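Local coordinates for protein glutamate racemase (Francisella tularensis subsp. tularensis, PDB 3OUT) that belongs to the Asp/Glu/hydantoin racemase family of alpha/beta enzymes and holds D-glutamic acid in a pocket between its two parallel beta-sheets, at residues V114-T119 with A181-C186; V12-I17 with I35-D40; A72-C77 with P96-I101; C77-A82 with P120-S125. All coordinates share one frame; numbering follows the deposited sequence.

Contact 1: V114-T119 with A181-C186. With DGL (D-glutamic acid), chain E.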
loop_
_atom_site.group_PDB
_atom_site.type_symbol
_atom_site.label_atom_id
_atom_site.label_comp_id
_atom_site.label_asym_id
_atom_site.label_seq_id
_atom_site.Cartn_x
_atom_site.Cartn_y
_atom_site.Cartn_z
ATOM N N VAL B 114 16.288 8.222 34.210
ATOM C CA VAL B 114 15.005 7.781 33.624
ATOM C C VAL B 114 15.254 6.543 32.768
ATOM O O VAL B 114 16.247 6.469 32.043
ATOM C CB VAL B 114 14.415 8.906 32.725
ATOM C CG1 VAL B 114 13.058 8.462 32.057
ATOM C CG2 VAL B 114 14.162 10.141 33.565
ATOM N N GLY B 115 14.365 5.555 32.881
ATOM C CA GLY B 115 14.330 4.438 31.974
ATOM C C GLY B 115 13.211 4.590 30.965
ATOM O O GLY B 115 12.185 5.184 31.245
ATOM N N VAL B 116 13.430 4.018 29.789
ATOM C CA VAL B 116 12.418 3.971 28.701
ATOM C C VAL B 116 12.359 2.573 28.101
ATOM O O VAL B 116 13.382 1.986 27.748
ATOM C CB VAL B 116 12.777 4.952 27.583
ATOM C CG1 VAL B 116 11.664 5.012 26.514
ATOM C CG2 VAL B 116 12.939 6.350 28.163
ATOM N N ILE B 117 11.140 2.081 27.930
ATOM C CA ILE B 117 10.900 0.859 27.146
ATOM C C ILE B 117 9.945 1.219 26.034
ATOM O O ILE B 117 9.018 2.018 26.235
ATOM C CB ILE B 117 10.341 -0.345 27.959
ATOM C CG1 ILE B 117 9.130 0.041 28.834
ATOM C CG2 ILE B 117 11.482 -0.945 28.821
ATOM C CD1 ILE B 117 8.369 -1.123 29.504
ATOM N N ALA B 118 10.145 0.593 24.871
ATOM C CA ALA B 118 9.339 0.902 23.700
ATOM C C ALA B 118 9.603 -0.116 22.618
ATOM O O ALA B 118 10.431 -1.006 22.787
ATOM C CB ALA B 118 9.659 2.375 23.180
ATOM N N THR B 119 8.954 0.065 21.483
ATOM C CA THR B 119 9.212 -0.820 20.343
ATOM C C THR B 119 10.652 -0.699 19.852
ATOM O O THR B 119 11.338 0.310 20.081
ATOM C CB THR B 119 8.314 -0.520 19.144
ATOM O OG1 THR B 119 8.616 0.804 18.663
ATOM C CG2 THR B 119 6.813 -0.644 19.443
ATOM N N ALA B 181 12.148 6.506 37.365
ATOM C CA ALA B 181 10.859 6.245 36.732
ATOM C C ALA B 181 11.139 5.493 35.437
ATOM O O ALA B 181 12.256 5.551 34.875
ATOM C CB ALA B 181 10.118 7.541 36.397
ATOM N N LEU B 182 10.139 4.765 34.996
ATOM C CA LEU B 182 10.198 3.996 33.752
ATOM C C LEU B 182 9.070 4.502 32.852
ATOM O O LEU B 182 7.878 4.375 33.196
ATOM C CB LEU B 182 9.995 2.500 34.018
ATOM C CG LEU B 182 10.098 1.625 32.752
ATOM C CD1 LEU B 182 11.503 1.565 32.109
ATOM C CD2 LEU B 182 9.620 0.195 33.011
ATOM N N ILE B 183 9.438 5.029 31.682
ATOM C CA ILE B 183 8.449 5.442 30.685
ATOM C C ILE B 183 7.933 4.224 29.946
ATOM O O ILE B 183 8.706 3.465 29.313
ATOM C CB ILE B 183 9.003 6.471 29.680
ATOM C CG1 ILE B 183 9.416 7.753 30.420
ATOM C CG2 ILE B 183 7.943 6.848 28.620
ATOM C CD1 ILE B 183 10.056 8.791 29.540
ATOM N N LEU B 184 6.611 4.052 30.021
ATOM C CA LEU B 184 5.905 3.045 29.225
ATOM C C LEU B 184 5.681 3.636 27.800
ATOM O O LEU B 184 4.574 4.179 27.444
ATOM C CB LEU B 184 4.574 2.687 29.903
ATOM C CG LEU B 184 4.697 2.144 31.324
ATOM C CD1 LEU B 184 3.300 1.711 31.830
ATOM C CD2 LEU B 184 5.740 0.995 31.388
ATOM N N GLY B 185 6.757 3.589 27.016
ATOM C CA GLY B 185 6.855 4.283 25.727
ATOM C C GLY B 185 6.283 3.538 24.530
ATOM O O GLY B 185 6.756 3.698 23.415
ATOM N N CYS B 186 5.220 2.784 24.789
ATOM C CA CYS B 186 4.417 2.126 23.766
ATOM C C CYS B 186 3.000 2.068 24.284
ATOM O O CYS B 186 2.765 1.770 25.462
ATOM C CB CYS B 186 4.956 0.744 23.518
ATOM S SG CYS B 186 3.999 -0.350 22.388
HETATM N N DGL E . 0.828 -0.115 17.420
HETATM C CA DGL E . 2.251 -0.486 17.742
HETATM C C DGL E . 2.934 -1.062 16.534
HETATM O O DGL E . 2.437 -0.859 15.403
HETATM C CB DGL E . 3.107 0.687 18.204
HETATM C CG DGL E . 2.527 1.505 19.367
HETATM C CD DGL E . 3.491 2.491 19.995
HETATM O OE1 DGL E . 4.693 2.469 19.671
HETATM O OE2 DGL E . 3.022 3.275 20.868
HETATM O OXT DGL E . 4.025 -1.670 16.656
HETATM O O HOH W 1 7.095 2.389 21.018
#
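Ile117 and Gly185 meet at an inverse gamma turn centred on Leu184, where Gly185 N divides itself between two carbonyls: Ile117 O across the contact at 2.9 Å, with the N-H bent to 131°, and, weakly, Ile183 O two residues back. Strands 113-118 and 181-184 are the inner pair of a four-stranded parallel sheet in an alpha/beta fold, with 140-145 and 203-205 outside them. Upstream of the turn the backbone bonds are regular; Gly115 N gives to Ala181 O, Gly115 O takes Ile183 N, and Ile117 N runs almost straight to Ile183 O (177°).

On the face carrying Leu182, the bare Gly115 leaves its backbone to be touched: Leu182, with CG anti to its backbone N (chi1 -178°), sends CD1 to within 3.7 Å of Gly115 C. Beside it, Ile117 CD1 touches the CD2 methyls of both Leu182 and Leu184, 3.9 Å from each, and Ile196 of helix 193-199 packs on all three. On the other face Ile183 CD1 bridges Val114 CG1 (3.9 Å) and Val116 CG2.

The strand ends open onto the D-glutamic acid. One water accepts from Thr119 N and donates to Gly185 O and, at 2.8 Å, to DGL OE1, tying both strand ends to the ligand carboxylate. Thr119 CG2 faces Cys186 SG at 4.1 Å, and that sulphur reaches on to lie 3.7 Å from DGL CD.

Contact 2: V12-I17 with I35-D40; sequences VFDSGI and IIYFGD. With DGL (D-glutamic acid), chain E.
Tyr37 OH donates to Asp14 OD2 at 2.6 Å, a short side-chain hydrogen bond between neighbouring parallel strands. It comes in on the anti side of the carboxylate, 16° out of its plane, while OD2 lies at the edge of the phenol ring and in the ring plane. Ring and carboxylate are turned 68° against each other. OD2 also accepts from Gly19 N, so two donors fix the group.

The main-chain bonds set a parallel register: Val12 N to Ile36 O, Phe38 N to Val12 O, and a more bent Asp14 N to Phe38 O at 3.1 Å. A weak one, Asp40 N to Ser15 O, follows where the strands give way to loops.

Apolar contact falls to the two branches of Val12, CG2 against Ile35 CG2 (3.6 Å) and CG1 against Tyr37 CD1 at the ring edge (4.0 Å).

At the pocket, Ser15 OG accepts from DGL N at 2.8 Å.

The pair forms the two strands of a beta-alpha-beta unit: its connecting helix, 20-29, packs on Val12, Ile35 and Tyr37, helix 51-67 lies against Phe13 and Phe38 on the opposite face, and strands 72-75 and 234-238 flank the two strands within the sheet.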
loop_
_atom_site.group_PDB
_atom_site.type_symbol
_atom_site.label_atom_id
_atom_site.label_comp_id
_atom_site.label_asym_id
_atom_site.label_seq_id
_atom_site.Cartn_x
_atom_site.Cartn_y
_atom_site.Cartn_z
ATOM N N VAL B 12 -7.368 11.335 15.870
ATOM C CA VAL B 12 -6.501 10.516 16.637
ATOM C C VAL B 12 -5.770 9.566 15.675
ATOM O O VAL B 12 -6.391 8.707 15.031
ATOM C CB VAL B 12 -7.246 9.684 17.741
ATOM C CG1 VAL B 12 -6.253 8.731 18.423
ATOM C CG2 VAL B 12 -7.990 10.587 18.718
ATOM N N PHE B 13 -4.455 9.781 15.584
ATOM C CA PHE B 13 -3.551 9.194 14.585
ATOM C C PHE B 13 -2.764 8.036 15.199
ATOM O O PHE B 13 -1.907 8.255 16.057
ATOM C CB PHE B 13 -2.668 10.355 14.120
ATOM C CG PHE B 13 -1.780 10.094 12.886
ATOM C CD1 PHE B 13 -1.237 8.855 12.589
ATOM C CD2 PHE B 13 -1.452 11.152 12.058
ATOM C CE1 PHE B 13 -0.411 8.716 11.490
ATOM C CE2 PHE B 13 -0.610 11.017 10.988
ATOM C CZ PHE B 13 -0.126 9.801 10.667
ATOM N N ASP B 14 -3.080 6.804 14.779
ATOM C CA ASP B 14 -2.458 5.616 15.357
ATOM C C ASP B 14 -1.807 4.814 14.243
ATOM O O ASP B 14 -2.160 4.929 13.051
ATOM C CB ASP B 14 -3.545 4.766 16.042
ATOM C CG ASP B 14 -3.016 3.736 17.023
ATOM O OD1 ASP B 14 -1.793 3.735 17.369
ATOM O OD2 ASP B 14 -3.874 2.891 17.459
ATOM N N SER B 15 -0.894 3.955 14.657
ATOM C CA SER B 15 -0.466 2.833 13.818
ATOM C C SER B 15 -1.608 1.796 13.845
ATOM O O SER B 15 -2.181 1.448 12.803
ATOM C CB SER B 15 0.871 2.273 14.332
ATOM O OG SER B 15 0.819 2.148 15.753
ATOM N N GLY B 16 -1.975 1.348 15.034
ATOM C CA GLY B 16 -3.197 0.583 15.184
ATOM C C GLY B 16 -3.357 0.003 16.573
ATOM O O GLY B 16 -2.381 -0.350 17.228
ATOM N N ILE B 17 -4.638 -0.120 16.964
ATOM C CA ILE B 17 -5.077 -0.823 18.174
ATOM C C ILE B 17 -4.785 -0.173 19.544
ATOM O O ILE B 17 -5.731 0.063 20.343
ATOM C CB ILE B 17 -4.573 -2.306 18.249
ATOM C CG1 ILE B 17 -5.108 -3.101 17.056
ATOM C CG2 ILE B 17 -4.995 -2.954 19.583
ATOM C CD1 ILE B 17 -4.667 -4.498 16.969
ATOM N N ILE B 35 -14.683 12.865 17.215
ATOM C CA ILE B 35 -13.355 12.252 17.091
ATOM C C ILE B 35 -13.356 11.316 15.886
ATOM O O ILE B 35 -14.277 10.502 15.703
ATOM C CB ILE B 35 -12.956 11.430 18.372
ATOM C CG1 ILE B 35 -13.105 12.280 19.658
ATOM C CG2 ILE B 35 -11.530 10.849 18.209
ATOM C CD1 ILE B 35 -12.761 11.533 20.938
ATOM N N ILE B 36 -12.285 11.406 15.095
ATOM C CA ILE B 36 -11.991 10.457 14.043
ATOM C C ILE B 36 -10.727 9.718 14.492
ATOM O O ILE B 36 -9.686 10.340 14.658
ATOM C CB ILE B 36 -11.691 11.144 12.696
ATOM C CG1 ILE B 36 -12.932 11.841 12.151
ATOM C CG2 ILE B 36 -11.118 10.113 11.701
ATOM C CD1 ILE B 36 -12.675 12.658 10.824
ATOM N N TYR B 37 -10.848 8.421 14.732
ATOM C CA TYR B 37 -9.719 7.559 14.988
ATOM C C TYR B 37 -9.275 6.922 13.643
ATOM O O TYR B 37 -10.128 6.418 12.879
ATOM C CB TYR B 37 -10.110 6.447 15.953
ATOM C CG TYR B 37 -9.060 5.352 16.062
ATOM C CD1 TYR B 37 -7.995 5.465 16.947
ATOM C CD2 TYR B 37 -9.146 4.188 15.298
ATOM C CE1 TYR B 37 -7.002 4.501 17.023
ATOM C CE2 TYR B 37 -8.148 3.213 15.370
ATOM C CZ TYR B 37 -7.104 3.347 16.227
ATOM O OH TYR B 37 -6.106 2.372 16.305
ATOM N N PHE B 38 -7.972 6.936 13.388
ATOM C CA PHE B 38 -7.406 6.215 12.239
ATOM C C PHE B 38 -6.458 5.153 12.693
ATOM O O PHE B 38 -5.478 5.450 13.392
ATOM C CB PHE B 38 -6.674 7.134 11.259
ATOM C CG PHE B 38 -6.454 6.496 9.897
ATOM C CD1 PHE B 38 -7.314 6.786 8.858
ATOM C CD2 PHE B 38 -5.466 5.549 9.709
ATOM C CE1 PHE B 38 -7.184 6.144 7.634
ATOM C CE2 PHE B 38 -5.314 4.919 8.483
ATOM C CZ PHE B 38 -6.195 5.231 7.448
ATOM N N GLY B 39 -6.690 3.927 12.266
ATOM C CA GLY B 39 -5.726 2.865 12.521
ATOM C C GLY B 39 -5.399 2.144 11.229
ATOM O O GLY B 39 -6.306 1.659 10.527
ATOM N N ASP B 40 -4.109 2.055 10.919
ATOM C CA ASP B 40 -3.605 1.351 9.731
ATOM C C ASP B 40 -3.456 -0.137 10.035
ATOM O O ASP B 40 -2.366 -0.720 9.938
ATOM C CB ASP B 40 -2.274 1.964 9.290
ATOM C CG ASP B 40 -1.785 1.470 7.964
ATOM O OD1 ASP B 40 -2.551 0.837 7.192
ATOM O OD2 ASP B 40 -0.576 1.729 7.687
HETATM N N DGL E . 0.828 -0.115 17.420
HETATM C CA DGL E . 2.251 -0.486 17.742
HETATM C C DGL E . 2.934 -1.062 16.534
HETATM O O DGL E . 2.437 -0.859 15.403
HETATM C CB DGL E . 3.107 0.687 18.204
HETATM C CG DGL E . 2.527 1.505 19.367
HETATM C CD DGL E . 3.491 2.491 19.995
HETATM O OE1 DGL E . 4.693 2.469 19.671
HETATM O OE2 DGL E . 3.022 3.275 20.868
HETATM O OXT DGL E . 4.025 -1.670 16.656
#

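Contact 3: A72-C77 with P96-I101; sequences AIIIAC and PVIDVI. With DGL (D-glutamic acid), chain E.
Ile75 and Val97 form the apolar centre: CG1 and CD1 of Ile75 both rest 3.8 Å from Val97 CG1. Ile75 has CG1 anti to its carbonyl carbon (chi1 -53°), which carries the ethyl arm back along the strand to a valine two places upstream of its own bridge partner, Asp99. Ile73 joins on the same face, its CB opposite Val97 CG2, while Ile74 CD1 approaches Ile98 CG2 at 4.3 Å on the other. Where the strands begin, Ala72 CB touches the proline ring at Pro96 CG, 4.1 Å away.

Between these two apolar faces runs the main chain. Ile73 N bonds Pro96 O, Ile98 N bonds Ile73 O and Ile75 N bonds Ile98 O at 2.8 Å, all close to straight. Alpha hydrogens add contacts to the same carbonyls, with Val97 CA 3.3 Å from Ile73 O.

The last bond, Val100 N to Ile75 O, is longer (3.2 Å) and bent to 137°, for here 97-99 passes directly into helix 100-106. The valine turns inward over the departing strand, CG1 toward Ile75 O and CG2 3.5 Å from Ala76 O.

Polar groups gather at this end. Asp99 is the N-cap of helix 100-106, with OD1 also bonded to Thr102 OG1. Cys77, just before helix 78-92, brings SG to 3.7 Å from DGL CD. Strand 72-75, helix 78-92 and strand 97-99 make a beta-alpha-beta unit at the margin of the six-stranded sheet, with the ligand beyond the C-terminal strand end, as is usual in parallel alpha/beta folds.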
loop_
_atom_site.group_PDB
_atom_site.type_symbol
_atom_site.label_atom_id
_atom_site.label_comp_id
_atom_site.label_asym_id
_atom_site.label_seq_id
_atom_site.Cartn_x
_atom_site.Cartn_y
_atom_site.Cartn_z
ATOM N N ALA B 72 -7.395 19.447 14.837
ATOM C CA ALA B 72 -6.183 19.116 15.577
ATOM C C ALA B 72 -5.923 17.622 15.395
ATOM O O ALA B 72 -6.843 16.844 15.185
ATOM C CB ALA B 72 -6.315 19.433 17.100
ATOM N N ILE B 73 -4.666 17.263 15.491
ATOM C CA ILE B 73 -4.213 15.873 15.454
ATOM C C ILE B 73 -3.485 15.546 16.740
ATOM O O ILE B 73 -2.669 16.308 17.172
ATOM C CB ILE B 73 -3.309 15.640 14.249
ATOM C CG1 ILE B 73 -4.141 15.704 12.968
ATOM C CG2 ILE B 73 -2.594 14.249 14.332
ATOM C CD1 ILE B 73 -3.333 15.869 11.697
ATOM N N ILE B 74 -3.774 14.379 17.318
ATOM C CA ILE B 74 -2.931 13.805 18.328
ATOM C C ILE B 74 -2.345 12.505 17.792
ATOM O O ILE B 74 -3.091 11.596 17.391
ATOM C CB ILE B 74 -3.685 13.591 19.662
ATOM C CG1 ILE B 74 -2.866 12.777 20.677
ATOM C CG2 ILE B 74 -5.043 12.945 19.451
ATOM C CD1 ILE B 74 -3.348 13.115 22.141
ATOM N N ILE B 75 -1.028 12.419 17.790
ATOM C CA ILE B 75 -0.347 11.146 17.408
ATOM C C ILE B 75 -0.265 10.270 18.652
ATOM O O ILE B 75 0.478 10.556 19.603
ATOM C CB ILE B 75 1.032 11.395 16.838
ATOM C CG1 ILE B 75 0.969 12.419 15.692
ATOM C CG2 ILE B 75 1.666 10.040 16.433
ATOM C CD1 ILE B 75 2.363 12.687 15.019
ATOM N N ALA B 76 -1.108 9.252 18.669
ATOM C CA ALA B 76 -1.267 8.320 19.814
ATOM C C ALA B 76 -0.136 7.304 19.933
ATOM O O ALA B 76 0.127 6.747 21.040
ATOM C CB ALA B 76 -2.610 7.602 19.710
ATOM N N CYS B 77 0.520 7.058 18.795
ATOM C CA CYS B 77 1.519 6.012 18.628
ATOM C C CYS B 77 2.909 6.579 18.895
ATOM O O CYS B 77 3.320 7.582 18.285
ATOM C CB CYS B 77 1.461 5.493 17.191
ATOM S SG CYS B 77 2.719 4.236 16.853
ATOM N N PRO B 96 -2.669 22.010 14.396
ATOM C CA PRO B 96 -1.731 21.610 15.422
ATOM C C PRO B 96 -1.662 20.103 15.618
ATOM O O PRO B 96 -2.677 19.428 15.526
ATOM C CB PRO B 96 -2.275 22.261 16.687
ATOM C CG PRO B 96 -3.686 22.454 16.464
ATOM C CD PRO B 96 -3.827 22.712 14.961
ATOM N N VAL B 97 -0.458 19.634 15.934
ATOM C CA VAL B 97 -0.170 18.233 16.179
ATOM C C VAL B 97 0.437 18.085 17.564
ATOM O O VAL B 97 1.493 18.687 17.868
ATOM C CB VAL B 97 0.818 17.682 15.117
ATOM C CG1 VAL B 97 1.139 16.231 15.395
ATOM C CG2 VAL B 97 0.261 17.880 13.710
ATOM N N ILE B 98 -0.217 17.282 18.397
ATOM C CA ILE B 98 0.245 16.924 19.720
ATOM C C ILE B 98 0.753 15.495 19.610
ATOM O O ILE B 98 0.172 14.707 18.886
ATOM C CB ILE B 98 -0.936 16.949 20.724
ATOM C CG1 ILE B 98 -1.541 18.361 20.899
ATOM C CG2 ILE B 98 -0.547 16.335 22.053
ATOM C CD1 ILE B 98 -0.586 19.342 21.434
ATOM N N ASP B 99 1.807 15.133 20.318
ATOM C CA ASP B 99 2.352 13.742 20.219
ATOM C C ASP B 99 2.664 13.165 21.586
ATOM O O ASP B 99 2.966 13.900 22.534
ATOM C CB ASP B 99 3.576 13.659 19.322
ATOM C CG ASP B 99 4.788 14.245 19.950
ATOM O OD1 ASP B 99 4.930 15.496 19.941
ATOM O OD2 ASP B 99 5.573 13.468 20.520
ATOM N N VAL B 100 2.587 11.843 21.699
ATOM C CA VAL B 100 2.742 11.176 22.997
ATOM C C VAL B 100 4.160 11.219 23.550
ATOM O O VAL B 100 4.323 11.142 24.763
ATOM C CB VAL B 100 2.259 9.703 22.996
ATOM C CG1 VAL B 100 0.746 9.641 23.003
ATOM C CG2 VAL B 100 2.843 8.836 21.780
ATOM N N ILE B 101 5.197 11.346 22.714
ATOM C CA ILE B 101 6.550 11.443 23.232
ATOM C C ILE B 101 6.736 12.787 23.931
ATOM O O ILE B 101 7.302 12.831 25.025
ATOM C CB ILE B 101 7.615 11.176 22.157
ATOM C CG1 ILE B 101 7.504 9.727 21.667
ATOM C CG2 ILE B 101 9.031 11.471 22.679
ATOM C CD1 ILE B 101 8.565 9.322 20.668
HETATM N N DGL E . 0.828 -0.115 17.420
HETATM C CA DGL E . 2.251 -0.486 17.742
HETATM C C DGL E . 2.934 -1.062 16.534
HETATM O O DGL E . 2.437 -0.859 15.403
HETATM C CB DGL E . 3.107 0.687 18.204
HETATM C CG DGL E . 2.527 1.505 19.367
HETATM C CD DGL E . 3.491 2.491 19.995
HETATM O OE1 DGL E . 4.693 2.469 19.671
HETATM O OE2 DGL E . 3.022 3.275 20.868
HETATM O OXT DGL E . 4.025 -1.670 16.656
#

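Contact 4: C77-A82 with P120-S125. With DGL (D-glutamic acid), chain E.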
loop_
_atom_site.group_PDB
_atom_site.type_symbol
_atom_site.label_atom_id
_atom_site.label_comp_id
_atom_site.label_asym_id
_atom_site.label_seq_id
_atom_site.Cartn_x
_atom_site.Cartn_y
_atom_site.Cartn_z
ATOM N N CYS B 77 0.520 7.058 18.795
ATOM C CA CYS B 77 1.519 6.012 18.628
ATOM C C CYS B 77 2.909 6.579 18.895
ATOM O O CYS B 77 3.320 7.582 18.285
ATOM C CB CYS B 77 1.461 5.493 17.191
ATOM S SG CYS B 77 2.719 4.236 16.853
ATOM N N ASN B 78 3.646 5.942 19.801
ATOM C CA ASN B 78 4.994 6.356 20.099
ATOM C C ASN B 78 5.958 6.145 18.931
ATOM O O ASN B 78 6.909 6.907 18.750
ATOM C CB ASN B 78 5.553 5.611 21.315
ATOM C CG ASN B 78 4.900 6.014 22.623
ATOM O OD1 ASN B 78 5.429 6.874 23.379
ATOM N ND2 ASN B 78 3.772 5.374 22.931
ATOM N N THR B 79 5.710 5.114 18.140
ATOM C CA THR B 79 6.582 4.748 17.023
ATOM C C THR B 79 6.447 5.808 15.927
ATOM O O THR B 79 7.443 6.328 15.450
ATOM C CB THR B 79 6.271 3.303 16.473
ATOM O OG1 THR B 79 6.396 2.351 17.534
ATOM C CG2 THR B 79 7.165 2.973 15.292
ATOM N N ILE B 80 5.221 6.182 15.564
ATOM C CA ILE B 80 5.017 7.296 14.611
ATOM C C ILE B 80 5.560 8.613 15.182
ATOM O O ILE B 80 6.239 9.359 14.481
ATOM C CB ILE B 80 3.524 7.442 14.228
ATOM C CG1 ILE B 80 3.034 6.169 13.530
ATOM C CG2 ILE B 80 3.303 8.671 13.292
ATOM C CD1 ILE B 80 1.486 6.115 13.294
ATOM N N SER B 81 5.296 8.878 16.455
ATOM C CA SER B 81 5.841 10.119 17.068
ATOM C C SER B 81 7.365 10.198 17.021
ATOM O O SER B 81 7.946 11.265 16.834
ATOM C CB SER B 81 5.412 10.205 18.525
ATOM O OG SER B 81 3.972 10.326 18.666
ATOM N N ALA B 82 8.016 9.082 17.268
ATOM C CA ALA B 82 9.463 9.006 17.283
ATOM C C ALA B 82 10.111 9.303 15.930
ATOM O O ALA B 82 11.208 9.893 15.835
ATOM C CB ALA B 82 9.891 7.596 17.704
ATOM N N PRO B 120 11.122 -1.731 19.152
ATOM C CA PRO B 120 12.459 -1.614 18.545
ATOM C C PRO B 120 12.635 -0.359 17.699
ATOM O O PRO B 120 13.668 0.323 17.823
ATOM C CB PRO B 120 12.568 -2.933 17.735
ATOM C CG PRO B 120 11.755 -3.867 18.488
ATOM C CD PRO B 120 10.548 -3.067 18.917
ATOM N N ALA B 121 11.658 -0.019 16.845
ATOM C CA ALA B 121 11.753 1.208 16.039
ATOM C C ALA B 121 11.898 2.453 16.903
ATOM O O ALA B 121 12.739 3.297 16.632
ATOM C CB ALA B 121 10.586 1.352 15.068
ATOM N N THR B 122 11.106 2.549 17.969
ATOM C CA THR B 122 11.165 3.722 18.806
ATOM C C THR B 122 12.518 3.831 19.467
ATOM O O THR B 122 13.081 4.916 19.535
ATOM C CB THR B 122 10.008 3.710 19.839
ATOM O OG1 THR B 122 8.762 3.775 19.134
ATOM C CG2 THR B 122 10.110 4.853 20.902
ATOM N N ILE B 123 12.996 2.742 20.066
ATOM C CA ILE B 123 14.241 2.814 20.838
ATOM C C ILE B 123 15.409 3.059 19.861
ATOM O O ILE B 123 16.250 3.935 20.097
ATOM C CB ILE B 123 14.491 1.540 21.661
ATOM C CG1 ILE B 123 13.425 1.350 22.733
ATOM C CG2 ILE B 123 15.920 1.585 22.277
ATOM C CD1 ILE B 123 13.327 2.470 23.761
ATOM N N ASN B 124 15.430 2.344 18.725
ATOM C CA ASN B 124 16.499 2.512 17.743
ATOM C C ASN B 124 16.507 3.902 17.116
ATOM O O ASN B 124 17.554 4.387 16.724
ATOM C CB ASN B 124 16.430 1.465 16.627
ATOM C CG ASN B 124 16.716 0.077 17.114
ATOM O OD1 ASN B 124 17.340 -0.119 18.144
ATOM N ND2 ASN B 124 16.222 -0.908 16.375
ATOM N N SER B 125 15.362 4.583 17.084
ATOM C CA SER B 125 15.298 5.940 16.583
ATOM C C SER B 125 15.979 6.934 17.523
ATOM O O SER B 125 16.318 8.045 17.113
ATOM C CB SER B 125 13.868 6.392 16.385
ATOM O OG SER B 125 13.304 6.805 17.605
HETATM N N DGL E . 0.828 -0.115 17.420
HETATM C CA DGL E . 2.251 -0.486 17.742
HETATM C C DGL E . 2.934 -1.062 16.534
HETATM O O DGL E . 2.437 -0.859 15.403
HETATM C CB DGL E . 3.107 0.687 18.204
HETATM C CG DGL E . 2.527 1.505 19.367
HETATM C CD DGL E . 3.491 2.491 19.995
HETATM O OE1 DGL E . 4.693 2.469 19.671
HETATM O OE2 DGL E . 3.022 3.275 20.868
HETATM O OXT DGL E . 4.025 -1.670 16.656
#
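Thr79 faces Thr122 across a pair of helices, and its side chain divides between protein and ligand. CB has the hydroxyl of Thr122 and DGL OE1 at nearly the same distance. From there CG2 branches to Ala121 CB, 3.8 Å away, a methyl-to-methyl contact. OG1, anti to the carbonyl carbon (chi1 -57°), goes the other way and donates to DGL OE1 at 2.7 Å. Thr79 OG1 is also hydrogen-bonded to Thr119 OG1, which also bonds Thr122 OG1, so a third threonine links the two that face each other here. Thr122 OG1 in turn presses on the backbone of the other helix, 3.2 Å from Thr79 CA.

The helices, 78-92 and 120-125, each follow a strand, one from either sheet of the alpha/beta fold; their segments 78-82 and 120-125 run 29° from parallel, with their first turns close to the pocket. The N-terminus of helix 78-92 receives the side-chain carboxylate of the D-glutamic acid. Asn78 grips OE2 twice, through its backbone N at 2.9 Å and through ND2 at 3.0 Å, while Thr79 N makes a weak bond to OE1; the helix end would probably favour a negative charge there. Tyr128 OH holds Asn78 OD1. Cys77 SG caps the helix, accepting from Ile80 N along a nearly straight line (3.4 Å, 171°).

A turn further on, Ala82 CB packs beside Thr122 CG2 and against Ser125 OG at 3.5 Å. That hydroxyl donates to Thr122 O within its own helix, 2.7 Å away.

Contacts 2 and 3 lie side by side in the six-stranded sheet, centres about 11 Å apart, where strand 10-14 pairs with strand 72-75. Contact 1 belongs to the four-stranded sheet, its centre about 21 Å from that of contact 2, on the opposite side of the chain's centre. Contact 4 spans the gap: it shares Cys77 with contact 3, and helix 120-125 follows directly on strand 113-118 of contact 1. Along the chain, contact 2 closes before the others open, whereas contact 4 interleaves with both 3 and 1. All four touch the D-glutamic acid, so strand ends and helix starts from both sheets converge on one pocket.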